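Local coordinates for mannan endo-1,4-beta-mannosidase (Bacillus subtilis, PDB 3CBW), which hydrolyses internal beta-1,4-mannosidic linkages in mannan, galactomannan and glucomannan, and takes part in glucomannan degradation, at residues S50-S55 with Y77-L82; D89-S94 with L152-D157; M56-R61 with E310-V315; I111-A116 with V169-L174. The protein carries 3 engineered substitutions. One frame throughout, in Å; residues are numbered along the deposited sequence.

Interaction 1 (S50-S55 with Y77-L82); sequences SHDTFS and YARGWL
Where the neighbouring parallel strands 41-49 and 72-79 of the TIM barrel run out into loops, one buried arginine spans the gap between 50-55 and 77-82. Arg79 starts with CG anti to its carbonyl carbon, then bends at both chi2 and chi3, so the chain folds back and lays its guanidinium beside the Ser50-His51 peptide. Arg79 NH1 donates a weak hydrogen bond to Ser50 O, 2.9 Å away but at only 126°. A water adds a second link between the segments: it accepts from Arg79 NH1 at 3.0 Å and lies in the ring plane of His51, 2.8 Å from ND1. NE and NH2 turn to the loop 89-94, NE to Ser90 O and NH2 to Asp89 O, so that carbonyl groups on two loops hold the rotation of the group; Leu82 CD1 lies against one of its faces. Ser50, with OG anti to its own backbone N, directs its CB at the backbone of Tyr77, while its hydroxyl is bonded to Asp92. Farther out, Asp52 and Trp81 meet tip to tip. The carboxylate stands anti to the Asp52 backbone N, and the indole takes the crowded position between backbone N and carbonyl carbon (chi1 53°), which carries its six-membered ring out to the acid. Trp81 also packs edge-to-face on Tyr49 and lies close to His114, a probable substrate-binding residue. The two planes of Asp52 and Trp81 are turned 56° apart, and Asp52 OD2 lies at the indole edge, 3.4 Å from Trp81 CZ2.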
loop_
_atom_site.group_PDB
_atom_site.type_symbol
_atom_site.label_atom_id
_atom_site.label_comp_id
_atom_site.label_asym_id
_atom_site.label_seq_id
_atom_site.Cartn_x
_atom_site.Cartn_y
_atom_site.Cartn_z
ATOM N N SER A 50 -2.909 13.588 2.239
ATOM C CA SER A 50 -2.420 14.522 3.259
ATOM C C SER A 50 -2.769 15.983 2.921
ATOM O O SER A 50 -2.658 16.408 1.767
ATOM C CB SER A 50 -0.916 14.349 3.429
ATOM O OG SER A 50 -0.464 15.001 4.604
ATOM N N HIS A 51 -3.186 16.723 3.955
ATOM C CA HIS A 51 -3.722 18.094 3.848
ATOM C C HIS A 51 -4.589 18.310 2.610
ATOM O O HIS A 51 -4.322 19.169 1.770
ATOM C CB HIS A 51 -2.637 19.156 3.928
ATOM C CG HIS A 51 -3.186 20.519 4.219
ATOM N ND1 HIS A 51 -3.277 21.507 3.261
ATOM C CD2 HIS A 51 -3.735 21.030 5.345
ATOM C CE1 HIS A 51 -3.828 22.582 3.797
ATOM N NE2 HIS A 51 -4.126 22.316 5.058
ATOM N N ASP A 52 -5.636 17.514 2.516
ATOM C CA ASP A 52 -6.543 17.577 1.384
ATOM C C ASP A 52 -7.801 16.858 1.824
ATOM O O ASP A 52 -8.847 17.489 2.034
ATOM C CB ASP A 52 -5.915 16.941 0.127
ATOM C CG ASP A 52 -6.903 16.795 -1.014
ATOM O OD1 ASP A 52 -7.892 17.558 -1.080
ATOM O OD2 ASP A 52 -6.700 15.892 -1.845
ATOM N N THR A 53 -7.705 15.537 1.981
ATOM C CA THR A 53 -8.832 14.753 2.467
ATOM C C THR A 53 -8.471 13.866 3.660
ATOM O O THR A 53 -9.364 13.297 4.284
ATOM C CB THR A 53 -9.425 13.851 1.372
ATOM O OG1 THR A 53 -8.411 12.951 0.894
ATOM C CG2 THR A 53 -9.994 14.685 0.217
ATOM N N PHE A 54 -7.183 13.726 3.978
ATOM C CA PHE A 54 -6.802 12.877 5.100
ATOM C C PHE A 54 -7.411 13.389 6.402
ATOM O O PHE A 54 -7.333 14.580 6.703
ATOM C CB PHE A 54 -5.296 12.769 5.300
ATOM C CG PHE A 54 -4.943 11.858 6.435
ATOM C CD1 PHE A 54 -4.870 10.487 6.234
ATOM C CD2 PHE A 54 -4.775 12.355 7.731
ATOM C CE1 PHE A 54 -4.592 9.633 7.292
ATOM C CE2 PHE A 54 -4.495 11.503 8.793
ATOM C CZ PHE A 54 -4.402 10.147 8.570
ATOM N N SER A 55 -7.983 12.481 7.179
ATOM C CA SER A 55 -8.435 12.814 8.518
ATOM C C SER A 55 -8.717 11.515 9.242
ATOM O O SER A 55 -8.589 10.435 8.668
ATOM C CB SER A 55 -9.702 13.658 8.454
ATOM O OG SER A 55 -10.773 12.866 8.003
ATOM N N TYR A 77 0.742 10.735 0.592
ATOM C CA TYR A 77 1.434 12.013 0.656
ATOM C C TYR A 77 1.299 12.850 -0.622
ATOM O O TYR A 77 1.554 14.067 -0.591
ATOM C CB TYR A 77 2.924 11.778 0.820
ATOM C CG TYR A 77 3.504 11.370 2.158
ATOM C CD1 TYR A 77 2.824 11.530 3.375
ATOM C CD2 TYR A 77 4.812 10.909 2.203
ATOM C CE1 TYR A 77 3.444 11.199 4.594
ATOM C CE2 TYR A 77 5.440 10.597 3.396
ATOM C CZ TYR A 77 4.761 10.741 4.587
ATOM O OH TYR A 77 5.430 10.438 5.751
ATOM N N ALA A 78 0.982 12.215 -1.748
ATOM C CA ALA A 78 1.200 12.863 -3.040
ATOM C C ALA A 78 -0.096 13.179 -3.760
ATOM O O ALA A 78 -0.863 12.280 -4.114
ATOM C CB ALA A 78 2.118 12.024 -3.907
ATOM N N ARG A 79 -0.331 14.476 -3.968
ATOM C CA ARG A 79 -1.505 14.948 -4.657
ATOM C C ARG A 79 -1.090 15.262 -6.097
ATOM O O ARG A 79 -0.990 16.423 -6.500
ATOM C CB ARG A 79 -2.091 16.173 -3.944
ATOM C CG ARG A 79 -2.663 15.900 -2.514
ATOM C CD ARG A 79 -1.612 15.843 -1.375
ATOM N NE ARG A 79 -0.693 16.973 -1.475
ATOM C CZ ARG A 79 -0.899 18.189 -0.967
ATOM N NH1 ARG A 79 -1.967 18.454 -0.215
ATOM N NH2 ARG A 79 -0.002 19.142 -1.187
ATOM N N GLY A 80 -0.871 14.208 -6.876
ATOM C CA GLY A 80 -0.166 14.328 -8.160
ATOM C C GLY A 80 -0.932 14.956 -9.310
ATOM O O GLY A 80 -0.376 15.114 -10.395
ATOM N N TRP A 81 -2.202 15.283 -9.075
ATOM C CA TRP A 81 -3.024 16.038 -10.035
ATOM C C TRP A 81 -2.764 17.545 -9.968
ATOM O O TRP A 81 -3.140 18.271 -10.887
ATOM C CB TRP A 81 -4.516 15.771 -9.803
ATOM C CG TRP A 81 -4.938 16.017 -8.384
ATOM C CD1 TRP A 81 -5.409 17.186 -7.846
ATOM C CD2 TRP A 81 -4.898 15.068 -7.314
ATOM N NE1 TRP A 81 -5.667 17.017 -6.502
ATOM C CE2 TRP A 81 -5.358 15.726 -6.153
ATOM C CE3 TRP A 81 -4.515 13.718 -7.226
ATOM C CZ2 TRP A 81 -5.460 15.076 -4.918
ATOM C CZ3 TRP A 81 -4.615 13.079 -5.993
ATOM C CH2 TRP A 81 -5.083 13.762 -4.863
ATOM N N LEU A 82 -2.145 18.022 -8.893
ATOM C CA LEU A 82 -1.990 19.469 -8.696
ATOM C C LEU A 82 -0.961 20.050 -9.646
ATOM O O LEU A 82 0.109 19.479 -9.843
ATOM C CB LEU A 82 -1.591 19.787 -7.251
ATOM C CG LEU A 82 -2.587 19.485 -6.132
ATOM C CD1 LEU A 82 -1.910 19.697 -4.792
ATOM C CD2 LEU A 82 -3.824 20.362 -6.235
HETATM O O HOH W 1 -2.235 21.284 0.718
#

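Interaction 2 (D89-S94 with L152-D157); sequences DSIDVS and LSKIAD
Ile91, Lys154 and Ile155 carry this contact, in which a loop lies across one turn of a helix. Lys154 leaves the helix with CG anti to its backbone N (chi1 -165°) and stays extended to its tip, so its methylenes slide along Ile91 in the opposite sense, CD coming within 3.8 Å of Ile91 CB. The ammonium group ends at the loop backbone: Lys154 NZ gives a short bond of 2.7 Å to Ile91 O, lying in the plane of that carbonyl, and another to Glu88 O. A water accepts from Lys154 NZ at 2.8 Å and donates to Asp89 OD1, relaying the lysine to a carboxylate that it does not touch and that may still steady its charge. An alanine in place of Lys154 would remove the ammonium and the methylenes beyond CB, and would probably loosen the loop at both carbonyls and strip Ile91 of part of its aliphatic cover. Ile91 meets Ile155 at about a right angle, its CD1 3.8 Å from Ile155 CG1, while its CG2 rests between that atom and Lys154 CG. Beyond them the loop is shaped by an Asx turn, Asp92 OD2 accepting from Ser94 N and, on its syn lone pair, from Ser94 OG. The loop 89-94 is thus held between helix 143-163 and the end of strand 72-79, where Ile91 touches Ala78 and Ile155 touches Tyr77; on another flank the helix packs on helix 194-214.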
loop_
_atom_site.group_PDB
_atom_site.type_symbol
_atom_site.label_atom_id
_atom_site.label_comp_id
_atom_site.label_asym_id
_atom_site.label_seq_id
_atom_site.Cartn_x
_atom_site.Cartn_y
_atom_site.Cartn_z
ATOM N N ASP A 89 5.826 20.381 -4.420
ATOM C CA ASP A 89 4.701 20.974 -3.688
ATOM C C ASP A 89 3.497 20.022 -3.643
ATOM O O ASP A 89 2.607 20.168 -2.796
ATOM C CB ASP A 89 4.264 22.305 -4.314
ATOM C CG ASP A 89 5.346 23.372 -4.280
ATOM O OD1 ASP A 89 6.336 23.234 -3.535
ATOM O OD2 ASP A 89 5.186 24.365 -5.025
ATOM N N SER A 90 3.456 19.073 -4.575
ATOM C CA SER A 90 2.444 18.027 -4.582
ATOM C C SER A 90 2.532 17.099 -3.366
ATOM O O SER A 90 1.567 16.427 -3.060
ATOM C CB SER A 90 2.546 17.205 -5.875
ATOM O OG SER A 90 3.759 16.471 -5.942
ATOM N N ILE A 91 3.688 17.051 -2.713
ATOM C CA ILE A 91 3.898 16.202 -1.545
ATOM C C ILE A 91 3.563 16.967 -0.270
ATOM O O ILE A 91 4.045 18.081 -0.070
ATOM C CB ILE A 91 5.377 15.741 -1.473
ATOM C CG1 ILE A 91 5.831 15.049 -2.770
ATOM C CG2 ILE A 91 5.636 14.887 -0.233
ATOM C CD1 ILE A 91 5.127 13.755 -3.073
ATOM N N ASP A 92 2.754 16.363 0.593
ATOM C CA ASP A 92 2.460 16.904 1.928
ATOM C C ASP A 92 2.542 15.752 2.922
ATOM O O ASP A 92 2.045 14.670 2.639
ATOM C CB ASP A 92 1.063 17.547 1.943
ATOM C CG ASP A 92 0.727 18.218 3.270
ATOM O OD1 ASP A 92 0.771 19.468 3.336
ATOM O OD2 ASP A 92 0.397 17.510 4.252
ATOM N N VAL A 93 3.169 15.984 4.071
ATOM C CA VAL A 93 3.407 14.911 5.039
ATOM C C VAL A 93 2.748 15.170 6.397
ATOM O O VAL A 93 3.038 14.485 7.377
ATOM C CB VAL A 93 4.916 14.600 5.204
ATOM C CG1 VAL A 93 5.552 14.316 3.860
ATOM C CG2 VAL A 93 5.654 15.754 5.913
ATOM N N SER A 94 1.823 16.121 6.441
ATOM C CA SER A 94 1.183 16.514 7.702
ATOM C C SER A 94 0.334 15.418 8.357
ATOM O O SER A 94 0.009 15.535 9.538
ATOM C CB SER A 94 0.365 17.796 7.526
ATOM O OG SER A 94 -0.741 17.600 6.673
ATOM N N LEU A 152 11.227 12.624 -4.092
ATOM C CA LEU A 152 11.689 11.574 -3.194
ATOM C C LEU A 152 12.302 12.166 -1.930
ATOM O O LEU A 152 12.126 11.623 -0.845
ATOM C CB LEU A 152 12.686 10.649 -3.893
ATOM C CG LEU A 152 12.183 9.895 -5.137
ATOM C CD1 LEU A 152 13.250 8.939 -5.641
ATOM C CD2 LEU A 152 10.875 9.154 -4.866
ATOM N N SER A 153 13.032 13.273 -2.064
ATOM C CA SER A 153 13.666 13.900 -0.917
ATOM C C SER A 153 12.634 14.375 0.086
ATOM O O SER A 153 12.801 14.186 1.287
ATOM C CB SER A 153 14.540 15.067 -1.366
ATOM O OG SER A 153 15.245 15.592 -0.264
ATOM N N LYS A 154 11.556 14.988 -0.399
ATOM C CA LYS A 154 10.523 15.484 0.495
ATOM C C LYS A 154 9.757 14.331 1.154
ATOM O O LYS A 154 9.417 14.398 2.330
ATOM C CB LYS A 154 9.579 16.430 -0.252
ATOM C CG LYS A 154 8.705 17.248 0.666
ATOM C CD LYS A 154 7.888 18.276 -0.096
ATOM C CE LYS A 154 6.989 19.023 0.859
ATOM N NZ LYS A 154 6.065 19.937 0.116
ATOM N N ILE A 155 9.495 13.279 0.386
ATOM C CA ILE A 155 8.871 12.060 0.910
ATOM C C ILE A 155 9.735 11.471 2.028
ATOM O O ILE A 155 9.233 11.154 3.114
ATOM C CB ILE A 155 8.632 11.022 -0.222
ATOM C CG1 ILE A 155 7.529 11.524 -1.162
ATOM C CG2 ILE A 155 8.263 9.658 0.369
ATOM C CD1 ILE A 155 7.573 10.884 -2.532
ATOM N N ALA A 156 11.037 11.361 1.771
ATOM C CA ALA A 156 11.954 10.803 2.760
ATOM C C ALA A 156 12.002 11.650 4.023
ATOM O O ALA A 156 12.058 11.108 5.119
ATOM C CB ALA A 156 13.342 10.645 2.180
ATOM N N ASP A 157 11.949 12.977 3.880
ATOM C CA ASP A 157 11.910 13.856 5.058
ATOM C C ASP A 157 10.687 13.513 5.908
ATOM O O ASP A 157 10.761 13.463 7.134
ATOM C CB ASP A 157 11.845 15.332 4.654
ATOM C CG ASP A 157 13.133 15.853 4.020
ATOM O OD1 ASP A 157 14.180 15.175 4.034
ATOM O OD2 ASP A 157 13.079 16.995 3.502
HETATM O O HOH W 2 7.410 21.749 -1.541
#

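Interaction 3 (M56-R61 with E310-V315); sequences MAEADR and EWSAAV
At the centre of this contact Ser312 OG donates a short hydrogen bond, 2.5 Å, to the syn lone pair of Glu58 OE2. Glu58 OE2 also receives a water at 2.7 Å, and that water accepts from Ala313 N, so OE2 grips the loop 310-315 both directly and through solvent. Beside this pair, Arg61 reaches across with its aliphatic part against Ala314, CB to CB at 4.0 Å, and its guanidinium tucked by the CB of Ser312. Val315 CG1 comes over one face of the guanidinium, 3.3 Å from Arg61 NH1, a close approach of a methyl to a flat charged group.

Bonds within each segment set these groups in place. Glu58 has CG anti to its backbone N and bends at chi2 (63°), which swings the carboxylate round toward the loop. Glu58 OE1 takes a salt bridge from Arg61 NH2 at 3.0 Å, again on the syn lone pair, so both oxygens are engaged and the rotation of the group is fixed; the nearby arginine charge probably favours the ionised acid. Ser312 OG in turn accepts from Ala314 N at 2.9 Å, an ST turn that orients the hydroxyl. A leucine in place of Glu58 would lose the acceptors of Ser312, Arg61 and the water, and would probably leave the serine and the guanidinium less well positioned.

The contact joins the first turns of helix 57-66, backed by Tyr73 of strand 72-79 and by helix 96-104, to the loop between strand 301-306 and helix 319-324, whose Trp311 packs edge-to-face on Trp307 and Tyr251.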
loop_
_atom_site.group_PDB
_atom_site.type_symbol
_atom_site.label_atom_id
_atom_site.label_comp_id
_atom_site.label_asym_id
_atom_site.label_seq_id
_atom_site.Cartn_x
_atom_site.Cartn_y
_atom_site.Cartn_z
ATOM N N MET A 56 -9.130 11.618 10.496
ATOM C CA MET A 56 -9.532 10.440 11.248
ATOM C C MET A 56 -10.991 10.079 11.027
ATOM O O MET A 56 -11.468 9.106 11.600
ATOM C CB MET A 56 -9.234 10.640 12.734
ATOM C CG MET A 56 -7.737 10.850 13.019
ATOM S SD MET A 56 -6.600 9.628 12.239
ATOM C CE MET A 56 -7.215 8.138 12.983
ATOM N N ALA A 57 -11.682 10.834 10.164
ATOM C CA ALA A 57 -13.113 10.622 9.945
ATOM C C ALA A 57 -13.441 9.210 9.469
ATOM O O ALA A 57 -14.397 8.596 9.933
ATOM C CB ALA A 57 -13.689 11.659 8.965
ATOM N N GLU A 58 -12.644 8.694 8.535
ATOM C CA GLU A 58 -12.864 7.340 8.035
ATOM C C GLU A 58 -12.762 6.285 9.151
ATOM O O GLU A 58 -13.647 5.452 9.282
ATOM C CB GLU A 58 -11.921 7.033 6.855
ATOM C CG GLU A 58 -12.049 5.617 6.280
ATOM C CD GLU A 58 -13.418 5.318 5.666
ATOM O OE1 GLU A 58 -14.190 6.260 5.360
ATOM O OE2 GLU A 58 -13.721 4.122 5.463
ATOM N N ALA A 59 -11.710 6.344 9.964
ATOM C CA ALA A 59 -11.588 5.437 11.108
ATOM C C ALA A 59 -12.758 5.596 12.073
ATOM O O ALA A 59 -13.306 4.613 12.558
ATOM C CB ALA A 59 -10.274 5.664 11.835
ATOM N N ASP A 60 -13.147 6.846 12.331
ATOM C CA ASP A 60 -14.204 7.121 13.296
ATOM C C ASP A 60 -15.577 6.632 12.815
ATOM O O ASP A 60 -16.362 6.120 13.617
ATOM C CB ASP A 60 -14.222 8.611 13.671
ATOM C CG ASP A 60 -12.984 9.039 14.463
ATOM O OD1 ASP A 60 -12.314 8.167 15.061
ATOM O OD2 ASP A 60 -12.682 10.251 14.506
ATOM N N ARG A 61 -15.840 6.760 11.509
ATOM C CA ARG A 61 -17.082 6.267 10.883
ATOM C C ARG A 61 -17.173 4.752 10.941
ATOM O O ARG A 61 -18.247 4.202 11.152
ATOM C CB ARG A 61 -17.186 6.688 9.410
ATOM C CG ARG A 61 -17.718 8.078 9.144
ATOM C CD ARG A 61 -18.275 8.199 7.715
ATOM N NE ARG A 61 -17.490 7.480 6.703
ATOM C CZ ARG A 61 -17.780 7.458 5.401
ATOM N NH1 ARG A 61 -18.832 8.119 4.933
ATOM N NH2 ARG A 61 -17.011 6.783 4.556
ATOM N N GLU A 310 -17.097 6.587 -1.144
ATOM C CA GLU A 310 -18.150 5.631 -1.525
ATOM C C GLU A 310 -17.712 4.158 -1.486
ATOM O O GLU A 310 -18.556 3.253 -1.508
ATOM C CB GLU A 310 -18.769 5.989 -2.887
ATOM C CG GLU A 310 -17.804 5.948 -4.061
ATOM C CD GLU A 310 -17.186 7.307 -4.379
ATOM O OE1 GLU A 310 -16.921 7.557 -5.576
ATOM O OE2 GLU A 310 -16.978 8.126 -3.450
ATOM N N TRP A 311 -16.398 3.930 -1.430
ATOM C CA TRP A 311 -15.828 2.586 -1.326
ATOM C C TRP A 311 -15.745 2.093 0.120
ATOM O O TRP A 311 -15.427 0.928 0.368
ATOM C CB TRP A 311 -14.418 2.546 -1.937
ATOM C CG TRP A 311 -14.361 2.871 -3.400
ATOM C CD1 TRP A 311 -14.601 2.023 -4.442
ATOM C CD2 TRP A 311 -14.028 4.136 -3.979
ATOM N NE1 TRP A 311 -14.448 2.684 -5.641
ATOM C CE2 TRP A 311 -14.100 3.986 -5.382
ATOM C CE3 TRP A 311 -13.687 5.388 -3.448
ATOM C CZ2 TRP A 311 -13.835 5.044 -6.265
ATOM C CZ3 TRP A 311 -13.431 6.441 -4.327
ATOM C CH2 TRP A 311 -13.503 6.258 -5.717
ATOM N N SER A 312 -16.008 2.989 1.074
ATOM C CA SER A 312 -15.774 2.719 2.491
ATOM C C SER A 312 -16.574 1.549 3.024
ATOM O O SER A 312 -17.749 1.384 2.693
ATOM C CB SER A 312 -16.105 3.957 3.327
ATOM O OG SER A 312 -16.099 3.666 4.719
ATOM N N ALA A 313 -15.951 0.761 3.894
ATOM C CA ALA A 313 -16.681 -0.277 4.610
ATOM C C ALA A 313 -17.868 0.325 5.362
ATOM O O ALA A 313 -18.925 -0.286 5.435
ATOM C CB ALA A 313 -15.765 -0.998 5.578
ATOM N N ALA A 314 -17.699 1.536 5.900
ATOM C CA ALA A 314 -18.732 2.135 6.747
ATOM C C ALA A 314 -20.068 2.356 6.039
ATOM O O ALA A 314 -21.122 2.294 6.680
ATOM C CB ALA A 314 -18.241 3.438 7.368
ATOM N N VAL A 315 -20.025 2.604 4.730
ATOM C CA VAL A 315 -21.235 2.973 3.971
ATOM C C VAL A 315 -21.708 1.862 3.037
ATOM O O VAL A 315 -22.645 2.046 2.257
ATOM C CB VAL A 315 -21.039 4.290 3.180
ATOM C CG1 VAL A 315 -20.626 5.418 4.122
ATOM C CG2 VAL A 315 -20.020 4.118 2.052
HETATM O O HOH W 3 -13.098 1.637 4.566
#

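Interaction 4 (I111-A116 with V169-L174); sequences ISLHLA and VLFRPL
Different first torsions bring the apolar groups together: Leu113 places CG anti to its carbonyl carbon (chi1 -57°), whereas Phe171 places CG anti to its backbone N (chi1 -176°), and the two side chains cross obliquely with Leu113 CD1 3.8 Å from Phe171 CZ. Ile111 likewise crosses Val169 obliquely, CD1 to CG1 at 3.9 Å. Facing the other way, Arg172 runs out with CG anti to the backbone N, then bends at chi3 (66°) to pass NH2 by the CB of Ser112, whose OG sits in the crowded position between backbone N and carbonyl carbon. A water in the guanidinium plane bridges this pair, donating to Ser112 OG at 2.6 Å and accepting from Arg172 NH2.

Between these two layers the backbones pair as parallel strands. Ile111 N donates to Leu170 O at 2.8 Å and Arg172 N to Ile111 O at 2.9 Å, both nearly along the C=O axis. From Leu113 and Arg172 onward waters bridge the two backbones: one accepts from Leu113 N and donates to Arg172 O at 2.7 Å, another donates to Leu113 O and accepts from Leu174 N.

The polar face is tied firmly. Ser112 OG and His114 ND1 both bond to Asp76, while Arg172 takes Gln110 with NE, Asp249 with NH1 and Glu275 with NH2. Helix 143-163 packs on the opposite face through Leu159 and Leu162. Adjacent parallel strands whose side chains alternate between the surrounding helices and the barrel interior are characteristic of the TIM barrel; here the inward ones are polar, and Glu275, the probable nucleophile, places them at the GH26 active site.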
loop_
_atom_site.group_PDB
_atom_site.type_symbol
_atom_site.label_atom_id
_atom_site.label_comp_id
_atom_site.label_asym_id
_atom_site.label_seq_id
_atom_site.Cartn_x
_atom_site.Cartn_y
_atom_site.Cartn_z
ATOM N N ILE A 111 1.457 3.994 3.842
ATOM C CA ILE A 111 1.603 5.149 2.951
ATOM C C ILE A 111 1.713 4.721 1.493
ATOM O O ILE A 111 2.510 3.839 1.154
ATOM C CB ILE A 111 2.838 6.009 3.360
ATOM C CG1 ILE A 111 2.600 6.601 4.755
ATOM C CG2 ILE A 111 3.119 7.109 2.332
ATOM C CD1 ILE A 111 3.810 7.262 5.403
ATOM N N SER A 112 0.888 5.349 0.654
ATOM C CA SER A 112 0.993 5.247 -0.805
ATOM C C SER A 112 1.300 6.618 -1.385
ATOM O O SER A 112 1.319 7.608 -0.662
ATOM C CB SER A 112 -0.300 4.693 -1.418
ATOM O OG SER A 112 -1.413 5.536 -1.147
ATOM N N LEU A 113 1.556 6.657 -2.691
ATOM C CA LEU A 113 1.978 7.890 -3.356
ATOM C C LEU A 113 1.362 8.045 -4.736
ATOM O O LEU A 113 1.756 7.353 -5.680
ATOM C CB LEU A 113 3.495 7.907 -3.534
ATOM C CG LEU A 113 4.368 7.758 -2.281
ATOM C CD1 LEU A 113 5.801 7.405 -2.624
ATOM C CD2 LEU A 113 4.316 9.023 -1.442
ATOM N N HIS A 114 0.434 8.985 -4.878
ATOM C CA HIS A 114 -0.059 9.357 -6.216
ATOM C C HIS A 114 0.874 10.397 -6.833
ATOM O O HIS A 114 0.513 11.565 -7.001
ATOM C CB HIS A 114 -1.501 9.835 -6.155
ATOM C CG HIS A 114 -2.483 8.710 -6.037
ATOM N ND1 HIS A 114 -2.503 7.848 -4.960
ATOM C CD2 HIS A 114 -3.460 8.289 -6.876
ATOM C CE1 HIS A 114 -3.460 6.951 -5.135
ATOM N NE2 HIS A 114 -4.060 7.201 -6.287
ATOM N N LEU A 115 2.085 9.965 -7.184
ATOM C CA LEU A 115 3.157 10.869 -7.581
ATOM C C LEU A 115 2.820 11.685 -8.805
ATOM O O LEU A 115 2.348 11.145 -9.811
ATOM C CB LEU A 115 4.430 10.090 -7.892
ATOM C CG LEU A 115 5.146 9.365 -6.756
ATOM C CD1 LEU A 115 6.312 8.562 -7.349
ATOM C CD2 LEU A 115 5.644 10.368 -5.719
ATOM N N ALA A 116 3.108 12.982 -8.726
ATOM C CA ALA A 116 3.143 13.821 -9.920
ATOM C C ALA A 116 4.164 13.250 -10.898
ATOM O O ALA A 116 5.059 12.482 -10.514
ATOM C CB ALA A 116 3.478 15.254 -9.548
ATOM N N VAL A 169 6.172 1.236 8.947
ATOM C CA VAL A 169 5.266 1.756 7.925
ATOM C C VAL A 169 5.166 0.769 6.774
ATOM O O VAL A 169 6.189 0.336 6.235
ATOM C CB VAL A 169 5.802 3.097 7.346
ATOM C CG1 VAL A 169 4.970 3.589 6.150
ATOM C CG2 VAL A 169 5.865 4.156 8.425
ATOM N N LEU A 170 3.934 0.438 6.396
ATOM C CA LEU A 170 3.684 -0.308 5.172
ATOM C C LEU A 170 3.800 0.700 4.030
ATOM O O LEU A 170 2.939 1.565 3.866
ATOM C CB LEU A 170 2.286 -0.911 5.226
ATOM C CG LEU A 170 2.054 -1.983 6.292
ATOM C CD1 LEU A 170 0.568 -2.291 6.479
ATOM C CD2 LEU A 170 2.830 -3.256 5.967
ATOM N N PHE A 171 4.882 0.598 3.261
ATOM C CA PHE A 171 5.206 1.597 2.230
ATOM C C PHE A 171 4.933 0.980 0.874
ATOM O O PHE A 171 5.540 -0.038 0.508
ATOM C CB PHE A 171 6.664 2.028 2.359
ATOM C CG PHE A 171 7.067 3.120 1.413
ATOM C CD1 PHE A 171 6.449 4.361 1.465
ATOM C CD2 PHE A 171 8.101 2.923 0.504
ATOM C CE1 PHE A 171 6.819 5.382 0.607
ATOM C CE2 PHE A 171 8.497 3.949 -0.353
ATOM C CZ PHE A 171 7.854 5.184 -0.309
ATOM N N ARG A 172 3.981 1.565 0.154
ATOM C CA ARG A 172 3.460 0.952 -1.058
ATOM C C ARG A 172 3.590 1.928 -2.229
ATOM O O ARG A 172 2.618 2.564 -2.607
ATOM C CB ARG A 172 1.998 0.548 -0.818
ATOM C CG ARG A 172 1.337 -0.187 -1.978
ATOM C CD ARG A 172 -0.060 -0.643 -1.585
ATOM N NE ARG A 172 -1.002 0.452 -1.355
ATOM C CZ ARG A 172 -1.896 0.896 -2.227
ATOM N NH1 ARG A 172 -2.001 0.355 -3.432
ATOM N NH2 ARG A 172 -2.693 1.889 -1.896
ATOM N N PRO A 173 4.796 2.031 -2.815
ATOM C CA PRO A 173 5.042 2.961 -3.916
ATOM C C PRO A 173 4.719 2.339 -5.277
ATOM O O PRO A 173 4.776 1.113 -5.437
ATOM C CB PRO A 173 6.543 3.187 -3.824
ATOM C CG PRO A 173 7.080 1.838 -3.393
ATOM C CD PRO A 173 6.023 1.292 -2.439
ATOM N N LEU A 174 4.403 3.182 -6.260
ATOM C CA LEU A 174 4.349 2.749 -7.665
ATOM C C LEU A 174 3.368 1.602 -7.873
ATOM O O LEU A 174 3.655 0.621 -8.565
ATOM C CB LEU A 174 5.740 2.363 -8.166
ATOM C CG LEU A 174 6.848 3.405 -8.040
ATOM C CD1 LEU A 174 8.156 2.776 -8.469
ATOM C CD2 LEU A 174 6.555 4.649 -8.861
HETATM O O HOH W 4 -3.147 4.151 0.300
HETATM O O HOH W 5 2.025 4.487 -4.413
HETATM O O HOH W 6 3.809 5.947 -6.795
#

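Overall arrangement
From the N terminus, strand 41-49 leads into the loop 50-55, and interaction 1 closes the first loop when the end of strand 72-79 returns to it. Segment 56-61 follows directly, but its partner waits until 310-315, so interaction 3 spans most of the barrel and draws its early and late parts together. Interactions 1 and 3 cross along the chain, while interactions 2 and 4 both fall within the span of interaction 3 and cross each other. Interaction 2 ties a loop to helix 143-163; interaction 4 joins strands 108-114 and 169-172. Interactions 1, 2 and 4 touch one another around Tyr77, Ile155 and Leu115, whereas interaction 3 stands apart, about 17 Å between centres from interaction 1.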